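Long-range contact in chitin-binding domain 3 protein (Micromonospora aurantiaca ATCC 27029, PDB 5OPF), which is a copper-dependent lytic polysaccharide monooxygenase that probably cleaves chitin or cellulose chains by oxidation: residues N96-K101 and I159-P164. Sequence-based numbering, arbitrary orientation.
Sequences NNFRVK and IPANAP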
loop_
_atom_site.group_PDB
_atom_site.type_symbol
_atom_site.label_atom_id
_atom_site.label_comp_id
_atom_site.label_asym_id
_atom_site.label_seq_id
_atom_site.Cartn_x
_atom_site.Cartn_y
_atom_site.Cartn_z
ATOM N N ASN A 96 -13.198 -6.265 -10.819
ATOM C CA ASN A 96 -13.938 -5.843 -9.631
ATOM C C ASN A 96 -13.800 -6.831 -8.486
ATOM O O ASN A 96 -13.705 -6.429 -7.323
ATOM C CB ASN A 96 -15.399 -5.604 -9.973
ATOM C CG ASN A 96 -15.561 -4.466 -10.943
ATOM O OD1 ASN A 96 -15.614 -4.683 -12.159
ATOM N ND2 ASN A 96 -15.585 -3.244 -10.433
ATOM N N ASN A 97 -13.808 -8.125 -8.794
ATOM C CA ASN A 97 -13.430 -9.160 -7.841
ATOM C C ASN A 97 -11.959 -9.443 -8.081
ATOM O O ASN A 97 -11.587 -9.948 -9.151
ATOM C CB ASN A 97 -14.248 -10.422 -8.075
ATOM C CG ASN A 97 -15.657 -10.275 -7.629
ATOM O OD1 ASN A 97 -15.966 -10.489 -6.460
ATOM N ND2 ASN A 97 -16.536 -9.910 -8.551
ATOM N N PHE A 98 -11.121 -9.107 -7.107
ATOM C CA PHE A 98 -9.687 -9.231 -7.267
ATOM C C PHE A 98 -9.107 -9.777 -5.977
ATOM O O PHE A 98 -9.818 -10.010 -4.996
ATOM C CB PHE A 98 -9.040 -7.911 -7.712
ATOM C CG PHE A 98 -9.063 -6.825 -6.670
ATOM C CD1 PHE A 98 -10.225 -6.129 -6.393
ATOM C CD2 PHE A 98 -7.910 -6.491 -5.984
ATOM C CE1 PHE A 98 -10.245 -5.123 -5.452
ATOM C CE2 PHE A 98 -7.919 -5.489 -5.042
ATOM C CZ PHE A 98 -9.086 -4.800 -4.770
ATOM N N ARG A 99 -7.804 -10.027 -6.012
ATOM C CA ARG A 99 -7.076 -10.616 -4.901
ATOM C C ARG A 99 -5.874 -9.751 -4.568
ATOM O O ARG A 99 -5.124 -9.354 -5.467
ATOM C CB ARG A 99 -6.614 -12.028 -5.281
ATOM C CG ARG A 99 -7.800 -12.943 -5.539
ATOM C CD ARG A 99 -7.487 -14.105 -6.458
ATOM N NE ARG A 99 -6.541 -15.063 -5.895
ATOM C CZ ARG A 99 -6.779 -15.848 -4.849
ATOM N NH1 ARG A 99 -7.935 -15.773 -4.194
ATOM N NH2 ARG A 99 -5.855 -16.709 -4.453
ATOM N N VAL A 100 -5.681 -9.481 -3.279
ATOM C CA VAL A 100 -4.531 -8.737 -2.787
ATOM C C VAL A 100 -3.523 -9.740 -2.248
ATOM O O VAL A 100 -3.823 -10.477 -1.301
ATOM C CB VAL A 100 -4.957 -7.750 -1.688
ATOM C CG1 VAL A 100 -3.742 -7.118 -1.015
ATOM C CG2 VAL A 100 -5.901 -6.678 -2.259
ATOM N N LYS A 101 -2.331 -9.782 -2.843
ATOM C CA LYS A 101 -1.259 -10.655 -2.373
ATOM C C LYS A 101 -0.379 -9.877 -1.409
ATOM O O LYS A 101 0.266 -8.889 -1.800
ATOM C CB LYS A 101 -0.412 -11.184 -3.526
ATOM C CG LYS A 101 0.622 -12.204 -3.065
ATOM C CD LYS A 101 1.489 -12.694 -4.219
ATOM C CE LYS A 101 2.684 -13.512 -3.737
ATOM N NZ LYS A 101 3.495 -14.018 -4.896
ATOM N N ILE A 159 -5.818 -12.109 -0.153
ATOM C CA ILE A 159 -7.047 -11.615 0.467
ATOM C C ILE A 159 -8.046 -11.304 -0.643
ATOM O O ILE A 159 -7.815 -10.381 -1.438
ATOM C CB ILE A 159 -6.802 -10.363 1.321
ATOM C CG1 ILE A 159 -5.752 -10.617 2.407
ATOM C CG2 ILE A 159 -8.103 -9.902 1.949
ATOM C CD1 ILE A 159 -4.437 -9.944 2.169
ATOM N N PRO A 160 -9.166 -12.013 -0.720
ATOM C CA PRO A 160 -10.198 -11.664 -1.705
ATOM C C PRO A 160 -10.803 -10.303 -1.418
ATOM O O PRO A 160 -10.985 -9.914 -0.264
ATOM C CB PRO A 160 -11.247 -12.772 -1.535
ATOM C CG PRO A 160 -10.536 -13.872 -0.829
ATOM C CD PRO A 160 -9.521 -13.211 0.053
ATOM N N ALA A 161 -11.139 -9.590 -2.488
ATOM C CA ALA A 161 -11.731 -8.267 -2.382
ATOM C C ALA A 161 -12.745 -8.114 -3.502
ATOM O O ALA A 161 -12.521 -8.593 -4.620
ATOM C CB ALA A 161 -10.659 -7.178 -2.494
ATOM N N ASN A 162 -13.868 -7.463 -3.211
ATOM C CA ASN A 162 -14.908 -7.249 -4.216
ATOM C C ASN A 162 -15.335 -5.794 -4.140
ATOM O O ASN A 162 -15.924 -5.370 -3.139
ATOM C CB ASN A 162 -16.111 -8.166 -4.007
ATOM C CG ASN A 162 -17.183 -7.951 -5.066
ATOM O OD1 ASN A 162 -16.919 -7.352 -6.104
ATOM N ND2 ASN A 162 -18.391 -8.428 -4.803
ATOM N N ALA A 163 -15.039 -5.037 -5.196
ATOM C CA ALA A 163 -15.325 -3.606 -5.265
ATOM C C ALA A 163 -16.314 -3.364 -6.402
ATOM O O ALA A 163 -15.916 -2.993 -7.517
ATOM C CB ALA A 163 -14.033 -2.812 -5.443
ATOM N N PRO A 164 -17.612 -3.546 -6.150
ATOM C CA PRO A 164 -18.594 -3.417 -7.225
ATOM C C PRO A 164 -18.682 -1.996 -7.742
ATOM O O PRO A 164 -18.540 -1.018 -7.000
ATOM C CB PRO A 164 -19.915 -3.819 -6.555
ATOM C CG PRO A 164 -19.543 -4.511 -5.312
ATOM C CD PRO A 164 -18.239 -3.958 -4.883
#
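The side-chain amide of Asn96 gives its ND2 to two carbonyls, that of Ala163, 2.9 Å from ND2 to O, and that of Arg166. Strands 97-104 and 154-162 are antiparallel neighbours, the inner pair of a four-stranded sheet in the immunoglobulin-like β-sandwich of the LPMO. Ala163 O lies close to the plane of the Asn96 amide, and the main chain answers with a nearly straight bond from Ala163 N to Asn96 O. Asparagine suits this place because its short side chain sets the amide beside the backbone and adds one more rung to the ladder where one strand begins and the other ends. Phe98 with Ala161 and Val100 with Ile159 are hydrogen-bonded pairs; Asn97 with Asn162 and Arg99 with Pro160 are non-hydrogen-bonded ones. Proline, which has no N-H, is tolerated in such a pair because none is needed there toward this neighbour. Phe98, Val100, Ala161 and Ile159 share the buried face, where all but Ala161 also meet strand 110-118 of the other sheet. On the opposite face the amides of Asn97 and Asn162 run side by side, planes 28° apart, their OD1 atoms 3.3 Å apart without a bond. A chi1 of 69° brings Phe98 CG nearer the partner strand. Alanine is small enough to fit beneath the ring: Ala161 CB makes a CH-pi contact 3.8 Å from the Phe98 centroid, displaced toward CE1 and CZ.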